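Local structure of trichomaglin (Trichosanthes lepiniana, 1SGL) at residues 7-12 with 178-183; 55-60 with 102-107; 68-73 with 115-120; 77-82 with 95-100. The protein is an S-like ribonuclease of the T2 family and probably cleaves RNA through a 2',3'-cyclic phosphate intermediate. One frame throughout, in Å; residues are numbered along the deposited sequence.

Contact 1: 7-12 with 178-183. With SO4 (sulfate ion), chain D.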
# COMPACT_ATOMS: atom_id res chain seq x y z
N TYR A 7 10.71 -4.76 -12.14
CA TYR A 7 10.47 -4.40 -10.75
C TYR A 7 9.08 -4.64 -10.18
O TYR A 7 8.11 -4.83 -10.91
CB TYR A 7 10.81 -2.92 -10.57
CG TYR A 7 12.12 -2.50 -11.22
CD1 TYR A 7 12.14 -1.91 -12.49
CD2 TYR A 7 13.33 -2.71 -10.56
CE1 TYR A 7 13.35 -1.53 -13.08
CE2 TYR A 7 14.53 -2.33 -11.14
CZ TYR A 7 14.54 -1.75 -12.40
OH TYR A 7 15.73 -1.40 -12.98
N PHE A 8 9.02 -4.62 -8.85
CA PHE A 8 7.78 -4.77 -8.11
C PHE A 8 7.48 -3.41 -7.47
O PHE A 8 8.38 -2.64 -7.15
CB PHE A 8 7.93 -5.79 -6.98
CG PHE A 8 7.88 -7.22 -7.43
CD1 PHE A 8 9.01 -8.02 -7.40
CD2 PHE A 8 6.67 -7.78 -7.86
CE1 PHE A 8 8.96 -9.36 -7.80
CE2 PHE A 8 6.60 -9.11 -8.26
CZ PHE A 8 7.74 -9.91 -8.23
N ILE A 9 6.19 -3.12 -7.32
CA ILE A 9 5.78 -1.90 -6.67
C ILE A 9 4.94 -2.27 -5.46
O ILE A 9 4.01 -3.08 -5.56
CB ILE A 9 4.91 -1.02 -7.59
CG1 ILE A 9 5.68 -0.65 -8.86
CG2 ILE A 9 4.49 0.26 -6.84
CD1 ILE A 9 4.86 0.16 -9.84
N LEU A 10 5.30 -1.70 -4.31
CA LEU A 10 4.56 -1.91 -3.07
C LEU A 10 3.82 -0.60 -2.84
O LEU A 10 4.43 0.42 -2.53
CB LEU A 10 5.50 -2.18 -1.89
CG LEU A 10 4.84 -2.24 -0.50
CD1 LEU A 10 3.80 -3.35 -0.45
CD2 LEU A 10 5.91 -2.47 0.56
N ALA A 11 2.50 -0.64 -3.00
CA ALA A 11 1.67 0.54 -2.83
C ALA A 11 1.12 0.65 -1.42
O ALA A 11 0.51 -0.29 -0.90
CB ALA A 11 0.52 0.50 -3.83
N LEU A 12 1.33 1.81 -0.80
CA LEU A 12 0.86 2.06 0.56
C LEU A 12 -0.11 3.24 0.52
O LEU A 12 0.06 4.16 -0.27
CB LEU A 12 2.02 2.41 1.49
CG LEU A 12 3.16 1.40 1.60
CD1 LEU A 12 4.18 1.92 2.61
CD2 LEU A 12 2.63 0.04 2.02
N LYS A 178 -1.04 8.22 -1.43
CA LYS A 178 -0.30 6.99 -1.54
C LYS A 178 1.21 7.21 -1.60
O LYS A 178 1.69 8.26 -2.02
CB LYS A 178 -0.74 6.26 -2.81
CG LYS A 178 -2.25 6.19 -2.98
CD LYS A 178 -2.68 5.92 -4.43
CE LYS A 178 -2.31 4.51 -4.90
NZ LYS A 178 -0.84 4.31 -4.99
N LEU A 179 1.94 6.19 -1.18
CA LEU A 179 3.39 6.22 -1.21
C LEU A 179 3.77 4.83 -1.68
O LEU A 179 3.35 3.84 -1.09
CB LEU A 179 3.96 6.50 0.18
CG LEU A 179 5.49 6.64 0.23
CD1 LEU A 179 5.90 7.39 1.49
CD2 LEU A 179 6.14 5.25 0.19
N SER A 180 4.55 4.76 -2.76
CA SER A 180 4.96 3.48 -3.30
C SER A 180 6.47 3.28 -3.26
O SER A 180 7.23 4.23 -3.45
CB SER A 180 4.49 3.36 -4.75
OG SER A 180 3.09 3.56 -4.85
N LEU A 181 6.88 2.05 -3.00
CA LEU A 181 8.29 1.70 -2.98
C LEU A 181 8.52 0.72 -4.13
O LEU A 181 7.65 -0.11 -4.44
CB LEU A 181 8.71 1.05 -1.65
CG LEU A 181 8.60 1.88 -0.37
CD1 LEU A 181 8.99 1.01 0.82
CD2 LEU A 181 9.49 3.10 -0.45
N CYS A 182 9.67 0.81 -4.77
CA CYS A 182 9.98 -0.07 -5.88
C CYS A 182 11.08 -1.06 -5.46
O CYS A 182 11.95 -0.73 -4.66
CB CYS A 182 10.36 0.78 -7.10
SG CYS A 182 8.93 1.80 -7.60
N PHE A 183 11.01 -2.28 -5.98
CA PHE A 183 11.98 -3.33 -5.66
C PHE A 183 12.34 -4.15 -6.90
O PHE A 183 11.51 -4.28 -7.81
CB PHE A 183 11.41 -4.30 -4.61
CG PHE A 183 11.01 -3.66 -3.31
CD1 PHE A 183 9.75 -3.10 -3.15
CD2 PHE A 183 11.90 -3.63 -2.24
CE1 PHE A 183 9.37 -2.52 -1.94
CE2 PHE A 183 11.53 -3.06 -1.03
CZ PHE A 183 10.26 -2.50 -0.87
S SO4 D . 1.48 4.20 -8.63
O1 SO4 D . 0.07 4.40 -9.03
O2 SO4 D . 1.55 3.22 -7.53
O3 SO4 D . 2.03 5.50 -8.19
O4 SO4 D . 2.25 3.69 -9.79
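Leu10 and Phe183 meet on the helix-facing side of two antiparallel strands. Leu10 CB comes to the edge of the Phe183 ring, near its plane, with CE1 of the ring 3.9 Å away. Phe183 CG lies anti to its carbonyl carbon (chi1 -59°), which starts the ring off beside its own backbone N. Phe8, Leu12, Leu179 and Leu181 share this face. Helix 116-129 packs on it through Thr123, Leu126 and Phe127, and Val132 touches Leu12 and Leu181.

Strands 7-14 and 176-184 are neighbours in the curled antiparallel sheet of the T2 ribonuclease fold. Six backbone bonds join them, two at each of the pairs Phe8-Phe183, Leu10-Leu181 and Leu12-Leu179. Leu10 N to Leu181 O is 2.8 Å and almost straight, at 174°. Strand 40-47 pairs with the far edge of strand 7-14.

The other face carries Ile9, Ala11, Ser180 and Cys182. Ile9 CG2 lies 3.7 Å from Ser180 CB. Ile9 CG1 is 4.3 Å from Cys182 SG, which is tied to Cys192 by a disulfide. This face turns polar toward a sulfate, probably from the crystallisation liquor. Ser180 OG lies 3.1 Å from sulfate O2 and may donate to it. The Lys178 chain bends at chi3 and chi4, and its NZ stands 3.7 Å from the same O2. Arg46 and Lys167 also bond the sulfate.

Contact 2: 55-60 with 102-107. With SO4 (sulfate ion), chain B.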
# COMPACT_ATOMS: atom_id res chain seq x y z
N PRO A 55 -0.94 -6.72 -17.87
CA PRO A 55 -1.65 -7.92 -17.41
C PRO A 55 -2.24 -7.84 -16.00
O PRO A 55 -1.73 -7.13 -15.12
CB PRO A 55 -0.59 -9.01 -17.52
CG PRO A 55 0.24 -8.56 -18.66
CD PRO A 55 0.40 -7.09 -18.38
N SER A 56 -3.31 -8.59 -15.81
CA SER A 56 -4.02 -8.69 -14.54
C SER A 56 -4.75 -10.02 -14.61
O SER A 56 -5.18 -10.42 -15.69
CB SER A 56 -5.03 -7.55 -14.41
OG SER A 56 -6.09 -7.71 -15.34
N CYS A 57 -4.89 -10.70 -13.48
CA CYS A 57 -5.57 -11.99 -13.46
C CYS A 57 -4.82 -12.91 -14.41
O CYS A 57 -5.24 -13.11 -15.55
CB CYS A 57 -7.02 -11.82 -13.93
SG CYS A 57 -7.96 -10.57 -13.00
N CYS A 58 -3.73 -13.49 -13.92
CA CYS A 58 -2.89 -14.36 -14.75
C CYS A 58 -3.06 -15.87 -14.60
O CYS A 58 -2.46 -16.62 -15.36
CB CYS A 58 -1.42 -14.00 -14.53
SG CYS A 58 -0.94 -12.41 -15.28
N THR A 59 -3.87 -16.32 -13.64
CA THR A 59 -4.03 -17.75 -13.47
C THR A 59 -5.47 -18.22 -13.39
O THR A 59 -5.75 -19.42 -13.50
CB THR A 59 -3.32 -18.24 -12.19
OG1 THR A 59 -3.21 -19.67 -12.21
CG2 THR A 59 -4.11 -17.84 -10.96
N GLY A 60 -6.40 -17.29 -13.21
CA GLY A 60 -7.79 -17.69 -13.09
C GLY A 60 -7.93 -18.65 -11.93
O GLY A 60 -8.82 -19.51 -11.91
N TYR A 102 -4.42 -10.39 -4.67
CA TYR A 102 -3.76 -11.64 -5.02
C TYR A 102 -4.11 -12.14 -6.42
O TYR A 102 -3.23 -12.49 -7.19
CB TYR A 102 -4.09 -12.74 -4.02
CG TYR A 102 -3.53 -14.06 -4.49
CD1 TYR A 102 -2.15 -14.27 -4.52
CD2 TYR A 102 -4.36 -15.07 -5.01
CE1 TYR A 102 -1.61 -15.43 -5.05
CE2 TYR A 102 -3.83 -16.24 -5.54
CZ TYR A 102 -2.45 -16.41 -5.56
OH TYR A 102 -1.88 -17.55 -6.09
N GLU A 103 -5.40 -12.18 -6.73
CA GLU A 103 -5.85 -12.67 -8.03
C GLU A 103 -5.46 -11.74 -9.19
O GLU A 103 -4.96 -12.18 -10.22
CB GLU A 103 -7.36 -12.87 -8.04
CG GLU A 103 -7.89 -13.90 -7.04
CD GLU A 103 -9.38 -14.17 -7.23
OE1 GLU A 103 -10.15 -13.21 -7.45
OE2 GLU A 103 -9.79 -15.35 -7.15
N LYS A 104 -5.68 -10.45 -9.00
CA LYS A 104 -5.38 -9.48 -10.04
C LYS A 104 -3.88 -9.24 -10.28
O LYS A 104 -3.47 -9.04 -11.43
CB LYS A 104 -6.07 -8.15 -9.72
CG LYS A 104 -6.11 -7.17 -10.86
CD LYS A 104 -6.83 -5.89 -10.47
CE LYS A 104 -6.82 -4.88 -11.59
NZ LYS A 104 -7.42 -3.58 -11.17
N HIS A 105 -3.07 -9.30 -9.23
CA HIS A 105 -1.64 -9.04 -9.38
C HIS A 105 -0.68 -10.14 -8.96
O HIS A 105 0.30 -10.42 -9.65
CB HIS A 105 -1.28 -7.75 -8.62
CG HIS A 105 -2.12 -6.57 -8.99
ND1 HIS A 105 -2.19 -6.09 -10.28
CD2 HIS A 105 -2.91 -5.77 -8.24
CE1 HIS A 105 -3.00 -5.04 -10.31
NE2 HIS A 105 -3.45 -4.83 -9.08
N GLY A 106 -0.95 -10.75 -7.80
CA GLY A 106 -0.07 -11.79 -7.31
C GLY A 106 0.11 -12.95 -8.27
O GLY A 106 1.19 -13.54 -8.34
N THR A 107 -0.94 -13.28 -9.01
CA THR A 107 -0.88 -14.39 -9.96
C THR A 107 0.08 -14.06 -11.10
O THR A 107 0.73 -14.94 -11.65
CB THR A 107 -2.27 -14.70 -10.53
OG1 THR A 107 -2.83 -13.52 -11.12
CG2 THR A 107 -3.21 -15.17 -9.42
S SO4 B . -5.48 -1.94 -7.93
O1 SO4 B . -6.14 -1.28 -9.06
O2 SO4 B . -5.47 -3.39 -8.15
O3 SO4 B . -6.21 -1.63 -6.69
O4 SO4 B . -4.09 -1.45 -7.80
O HOH W 1 -0.95 -6.99 -12.39
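Thr107 OG1 receives the backbone N-H of Cys58 at 2.9 Å and 164°. Segment 102-107 carries the Lys-His-Gly-Thr sequence of the second conserved active-site region of T2 ribonucleases. It has a wider pi-type turn, and the loop 55-60 lies against it. The tight part is around Thr107. Its OG1 sits between the backbone N and the carbonyl carbon (chi1 56°) and donates to Glu103 O at 2.7 Å, so two bonds grip the hydroxyl. A valine here would lack the hydroxyl and would probably leave Cys58 N and Glu103 O without their mate. The Thr59 and Thr107 side chains cross at about a right angle; their CG2 atoms are modelled very close, and the exact fit there is doubtful. Cys57 N bonds Lys104 O at 3.0 Å. Disulfides Cys57-Cys90 and Cys58-Cys108 fasten the loop further.

The other side is looser and holds a water and a sulfate. The water bridges the two segments: it donates to Pro55 O at 2.8 Å and pairs with His105 ND1 at 2.6 Å. Lys104 is extended beyond CG, and its NZ makes a weak bond to the sulfate, which His43 and Gln101 also hold. His105 NE2 donates to sulfate O2 at 2.6 Å, with that oxygen near the ring plane.

Contact 3: 68-73 with 115-120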
# COMPACT_ATOMS: atom_id res chain seq x y z
N ILE A 68 -4.35 -17.98 4.34
CA ILE A 68 -3.98 -16.72 4.99
C ILE A 68 -3.66 -16.90 6.47
O ILE A 68 -2.88 -16.13 7.04
CB ILE A 68 -5.15 -15.69 4.89
CG1 ILE A 68 -5.16 -15.03 3.52
CG2 ILE A 68 -5.02 -14.64 5.98
CD1 ILE A 68 -6.28 -14.03 3.36
N MET A 69 -4.26 -17.92 7.08
CA MET A 69 -4.13 -18.22 8.50
C MET A 69 -3.00 -17.63 9.33
O MET A 69 -3.23 -16.82 10.23
CB MET A 69 -4.16 -19.73 8.74
CG MET A 69 -3.72 -20.11 10.14
SD MET A 69 -4.11 -21.78 10.57
CE MET A 69 -4.84 -21.52 12.22
N PRO A 70 -1.75 -18.04 9.05
CA PRO A 70 -0.65 -17.48 9.85
C PRO A 70 -0.41 -15.98 9.67
O PRO A 70 0.59 -15.46 10.16
CB PRO A 70 0.54 -18.32 9.40
CG PRO A 70 0.23 -18.61 7.97
CD PRO A 70 -1.25 -18.94 8.00
N PHE A 71 -1.31 -15.27 9.00
CA PHE A 71 -1.12 -13.84 8.79
C PHE A 71 -2.34 -13.00 9.13
O PHE A 71 -2.27 -11.77 9.12
CB PHE A 71 -0.76 -13.57 7.32
CG PHE A 71 0.41 -14.37 6.81
CD1 PHE A 71 0.33 -15.02 5.58
CD2 PHE A 71 1.59 -14.43 7.53
CE1 PHE A 71 1.42 -15.73 5.08
CE2 PHE A 71 2.69 -15.13 7.04
CZ PHE A 71 2.60 -15.78 5.81
N PHE A 72 -3.46 -13.65 9.44
CA PHE A 72 -4.69 -12.93 9.73
C PHE A 72 -4.60 -11.68 10.62
O PHE A 72 -5.10 -10.61 10.25
CB PHE A 72 -5.74 -13.87 10.31
CG PHE A 72 -7.09 -13.24 10.45
CD1 PHE A 72 -7.77 -12.78 9.33
CD2 PHE A 72 -7.68 -13.11 11.70
CE1 PHE A 72 -9.02 -12.19 9.45
CE2 PHE A 72 -8.93 -12.52 11.84
CZ PHE A 72 -9.61 -12.06 10.71
N GLY A 73 -3.99 -11.81 11.79
CA GLY A 73 -3.87 -10.68 12.69
C GLY A 73 -3.12 -9.53 12.06
O GLY A 73 -3.53 -8.38 12.16
N GLY A 115 2.16 -18.67 -5.46
CA GLY A 115 1.08 -18.95 -4.53
C GLY A 115 0.74 -17.90 -3.50
O GLY A 115 1.55 -17.02 -3.17
N GLU A 116 -0.48 -18.01 -2.98
CA GLU A 116 -1.01 -17.10 -1.98
C GLU A 116 -0.11 -16.86 -0.79
O GLU A 116 0.26 -15.73 -0.50
CB GLU A 116 -2.34 -17.63 -1.44
CG GLU A 116 -3.51 -17.34 -2.32
CD GLU A 116 -4.80 -17.81 -1.69
OE1 GLU A 116 -5.10 -17.39 -0.56
OE2 GLU A 116 -5.52 -18.60 -2.34
N TRP A 117 0.23 -17.94 -0.10
CA TRP A 117 1.07 -17.87 1.08
C TRP A 117 2.29 -16.97 0.92
O TRP A 117 2.48 -16.03 1.68
CB TRP A 117 1.53 -19.26 1.49
CG TRP A 117 1.96 -19.31 2.90
CD1 TRP A 117 1.16 -19.23 4.00
CD2 TRP A 117 3.30 -19.42 3.38
NE1 TRP A 117 1.92 -19.27 5.14
CE2 TRP A 117 3.24 -19.39 4.79
CE3 TRP A 117 4.55 -19.53 2.76
CZ2 TRP A 117 4.38 -19.47 5.60
CZ3 TRP A 117 5.69 -19.61 3.56
CH2 TRP A 117 5.60 -19.58 4.97
N ASN A 118 3.10 -17.29 -0.08
CA ASN A 118 4.31 -16.55 -0.37
C ASN A 118 4.02 -15.09 -0.73
O ASN A 118 4.81 -14.20 -0.44
CB ASN A 118 5.07 -17.24 -1.50
CG ASN A 118 6.43 -16.63 -1.76
OD1 ASN A 118 7.22 -16.42 -0.84
ND2 ASN A 118 6.72 -16.34 -3.03
N TYR A 119 2.88 -14.85 -1.37
CA TYR A 119 2.51 -13.50 -1.75
C TYR A 119 2.29 -12.63 -0.50
O TYR A 119 2.88 -11.56 -0.38
CB TYR A 119 1.24 -13.51 -2.60
CG TYR A 119 0.76 -12.14 -3.01
CD1 TYR A 119 1.50 -11.34 -3.89
CD2 TYR A 119 -0.44 -11.63 -2.52
CE1 TYR A 119 1.05 -10.07 -4.27
CE2 TYR A 119 -0.90 -10.38 -2.89
CZ TYR A 119 -0.16 -9.60 -3.77
OH TYR A 119 -0.65 -8.36 -4.13
N PHE A 120 1.45 -13.10 0.42
CA PHE A 120 1.20 -12.35 1.64
C PHE A 120 2.42 -12.30 2.53
O PHE A 120 2.70 -11.27 3.15
CB PHE A 120 -0.00 -12.93 2.39
CG PHE A 120 -1.28 -12.81 1.63
CD1 PHE A 120 -1.80 -11.55 1.32
CD2 PHE A 120 -1.94 -13.93 1.15
CE1 PHE A 120 -2.94 -11.42 0.55
CE2 PHE A 120 -3.09 -13.81 0.37
CZ PHE A 120 -3.59 -12.55 0.07
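Phe71 lays the tip of its ring over one face of the Trp117 indole. Its CZ stands 3.5 Å above the indole plane, offset toward the rim. The two planes are inclined at 31°, so the pair is oblique. Phe71 CE1 is 3.6 Å from Trp117 NE1 and equally near Trp117 O. Farther back on the ring, Phe71 CD1 touches Phe120 CB at 3.8 Å. Pro70 fills the corner between the two aromatics. Its CG lies at the indole edge, 3.4 Å from Trp117 NE1, and also 4.1 Å above the centre of the Phe71 ring. An alanine in place of Phe71 would probably open a gap between Pro70, Trp117 and Phe120, and the indole would be likely to turn more freely. On the inner side Ile68 CG1 meets Phe120 CE2 at 4.0 Å.

Local backbone turns set the two segments up. Phe71 N bonds Ile68 O at 2.7 Å, which closes a turn just ahead of helix 72-78, with Phe71 at its N-cap position. On the other segment Gly115 holds the N-cap position of helix 116-129. Glu116 OE2 takes the N-H of Asp64 and ties the helix start to the loop ahead of Ile68.

The contact is apolar and joins the starts of two helices. Helix 97-106 flanks it, with Trp98 touching both Ile68 and Phe120. Phe71 also reaches Lys121 and Leu124 on helix 116-129. Tyr119 OH bonds Leu45 O and links that helix to strand 40-47.

Contact 4: 77-82 with 95-100. With SO4 (sulfate ion), chain C.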
# COMPACT_ATOMS: atom_id res chain seq x y z
N GLU A 77 -4.55 -5.64 10.79
CA GLU A 77 -3.95 -4.43 11.31
C GLU A 77 -3.20 -3.61 10.25
O GLU A 77 -3.33 -2.39 10.20
CB GLU A 77 -2.99 -4.78 12.44
CG GLU A 77 -2.77 -3.62 13.41
CD GLU A 77 -1.43 -3.70 14.12
OE1 GLU A 77 -1.06 -4.80 14.60
OE2 GLU A 77 -0.75 -2.65 14.19
N TYR A 78 -2.43 -4.28 9.40
CA TYR A 78 -1.63 -3.58 8.40
C TYR A 78 -2.15 -3.54 6.97
O TYR A 78 -1.64 -2.77 6.15
CB TYR A 78 -0.22 -4.15 8.40
CG TYR A 78 0.47 -4.01 9.73
CD1 TYR A 78 0.90 -5.13 10.43
CD2 TYR A 78 0.69 -2.76 10.29
CE1 TYR A 78 1.54 -5.01 11.66
CE2 TYR A 78 1.33 -2.63 11.52
CZ TYR A 78 1.75 -3.76 12.19
OH TYR A 78 2.38 -3.64 13.41
N TRP A 79 -3.17 -4.34 6.68
CA TRP A 79 -3.71 -4.39 5.33
C TRP A 79 -5.24 -4.26 5.34
O TRP A 79 -5.93 -5.03 4.68
CB TRP A 79 -3.30 -5.72 4.69
CG TRP A 79 -3.30 -5.75 3.19
CD1 TRP A 79 -4.16 -5.11 2.35
CD2 TRP A 79 -2.47 -6.56 2.37
NE1 TRP A 79 -3.92 -5.48 1.05
CE2 TRP A 79 -2.88 -6.37 1.03
CE3 TRP A 79 -1.41 -7.44 2.63
CZ2 TRP A 79 -2.27 -7.02 -0.04
CZ3 TRP A 79 -0.81 -8.09 1.57
CH2 TRP A 79 -1.24 -7.87 0.25
N PRO A 80 -5.79 -3.29 6.09
CA PRO A 80 -7.25 -3.13 6.13
C PRO A 80 -7.79 -2.58 4.83
O PRO A 80 -7.03 -2.19 3.95
CB PRO A 80 -7.44 -2.15 7.28
CG PRO A 80 -6.27 -1.22 7.07
CD PRO A 80 -5.12 -2.19 6.82
N THR A 81 -9.11 -2.56 4.70
CA THR A 81 -9.74 -2.02 3.51
C THR A 81 -10.32 -0.67 3.92
O THR A 81 -10.51 -0.41 5.10
CB THR A 81 -10.86 -2.94 2.97
OG1 THR A 81 -11.38 -2.39 1.75
CG2 THR A 81 -12.00 -3.05 3.97
N TYR A 82 -10.58 0.20 2.95
CA TYR A 82 -11.12 1.51 3.26
C TYR A 82 -12.48 1.73 2.61
O TYR A 82 -12.96 2.86 2.52
CB TYR A 82 -10.12 2.61 2.85
CG TYR A 82 -8.88 2.62 3.74
CD1 TYR A 82 -8.97 2.98 5.08
CD2 TYR A 82 -7.64 2.22 3.24
CE1 TYR A 82 -7.85 2.93 5.91
CE2 TYR A 82 -6.52 2.16 4.07
CZ TYR A 82 -6.63 2.52 5.40
OH TYR A 82 -5.53 2.45 6.23
N GLU A 95 -14.69 -9.77 -4.23
CA GLU A 95 -13.67 -10.29 -3.33
C GLU A 95 -13.26 -9.25 -2.30
O GLU A 95 -13.50 -8.06 -2.48
CB GLU A 95 -12.43 -10.70 -4.12
CG GLU A 95 -12.61 -11.94 -4.97
CD GLU A 95 -12.03 -13.16 -4.30
OE1 GLU A 95 -12.31 -13.35 -3.10
OE2 GLU A 95 -11.31 -13.93 -4.98
N ILE A 96 -12.64 -9.72 -1.22
CA ILE A 96 -12.14 -8.80 -0.20
C ILE A 96 -10.80 -8.34 -0.76
O ILE A 96 -10.17 -9.06 -1.55
CB ILE A 96 -11.89 -9.51 1.14
CG1 ILE A 96 -11.14 -10.82 0.91
CG2 ILE A 96 -13.21 -9.74 1.86
CD1 ILE A 96 -10.78 -11.55 2.17
N LEU A 97 -10.36 -7.16 -0.36
CA LEU A 97 -9.11 -6.58 -0.81
C LEU A 97 -7.97 -7.58 -0.99
O LEU A 97 -7.39 -7.67 -2.07
CB LEU A 97 -8.67 -5.47 0.14
CG LEU A 97 -7.40 -4.71 -0.23
CD1 LEU A 97 -7.61 -3.94 -1.54
CD2 LEU A 97 -7.03 -3.75 0.90
N TRP A 98 -7.65 -8.34 0.05
CA TRP A 98 -6.56 -9.31 -0.02
C TRP A 98 -6.74 -10.26 -1.20
O TRP A 98 -5.77 -10.60 -1.89
CB TRP A 98 -6.46 -10.12 1.27
CG TRP A 98 -6.55 -9.30 2.52
CD1 TRP A 98 -6.09 -8.02 2.70
CD2 TRP A 98 -7.13 -9.69 3.76
NE1 TRP A 98 -6.36 -7.59 3.97
CE2 TRP A 98 -7.00 -8.60 4.65
CE3 TRP A 98 -7.75 -10.86 4.22
CZ2 TRP A 98 -7.47 -8.64 5.97
CZ3 TRP A 98 -8.22 -10.90 5.53
CH2 TRP A 98 -8.08 -9.80 6.39
N GLY A 99 -7.97 -10.70 -1.42
CA GLY A 99 -8.26 -11.62 -2.50
C GLY A 99 -8.08 -10.97 -3.85
O GLY A 99 -7.42 -11.53 -4.74
N GLN A 100 -8.66 -9.78 -4.02
CA GLN A 100 -8.55 -9.05 -5.27
C GLN A 100 -7.10 -8.78 -5.64
O GLN A 100 -6.70 -8.97 -6.79
CB GLN A 100 -9.29 -7.73 -5.18
CG GLN A 100 -9.13 -6.89 -6.44
CD GLN A 100 -8.99 -5.42 -6.14
OE1 GLN A 100 -8.17 -5.03 -5.31
NE2 GLN A 100 -9.80 -4.60 -6.80
S SO4 C . -9.31 0.38 -0.44
O1 SO4 C . -8.17 1.20 -0.87
O2 SO4 C . -10.40 1.26 0.02
O3 SO4 C . -8.90 -0.50 0.67
O4 SO4 C . -9.78 -0.44 -1.57
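Trp79 and Trp98 form a T-shaped pair, with Trp98 presenting its edge to the Trp79 face. It joins the residues that follow helix 72-78 to the first turn of helix 97-106 in the T2 ribonuclease fold. Trp79 CB already touches the partner, 3.7 Å from Trp98 NE1. Trp79 CG lies anti to its backbone N (chi1 -158°), and Trp98 CD1 is 3.6 Å from it. At Trp79 CD1 two groups meet. Trp98 CD1 is over the ring face, 3.5 Å away. Leu97 CD2 is at the ring edge, also 3.5 Å from Trp79 CD1. Next comes Trp79 NE1, which lies 3.6 Å from Leu97 CD2 and makes a weak hydrogen bond to His43 O of strand 40-47. At the far end of the indole, CZ3 packs on Phe120 of helix 116-129.

The planes of the five-membered rings stand at 74°, and the two side chains run past one another in opposite senses. A hydrogen bond helps to hold this arrangement. Trp98 NE1 donates to Trp79 O at 2.7 Å and 167°, with the oxygen close to the plane of the Trp98 indole. The carbonyl and the indole face of one residue thus hold the other. This gives the buried N-H of Trp98 a partner.

Leu97 covers the CD1-NE1 edge of the Trp79 indole. Its CD2 also lies 3.4 Å from Pro80 O. Thr81 packs against Leu97 and makes a weak hydrogen bond to a sulfate, probably from the crystallisation liquor. Tyr82 N donates to O3 of that sulfate at 2.9 Å.

In the fold
From the N terminus, strand 7-14 opens contact 1, which closes only at strand 176-184. The other three contacts all fall within that long loop. Contact 2 begins at 55-60 and ends at 102-107. Contact 3 begins at 68-73, before contact 2 has closed, and ends later at 115-120, so the two cross. Contact 4, between 77-82 and 95-100, closes the shortest loop and lies within both. Contacts 2, 3 and 4 touch one another and gather helices 72-78, 97-106 and 116-129. Contact 1 touches none of them directly; its nearest atoms are about 7 Å off. Helix 116-129 links this helical part to the sheet.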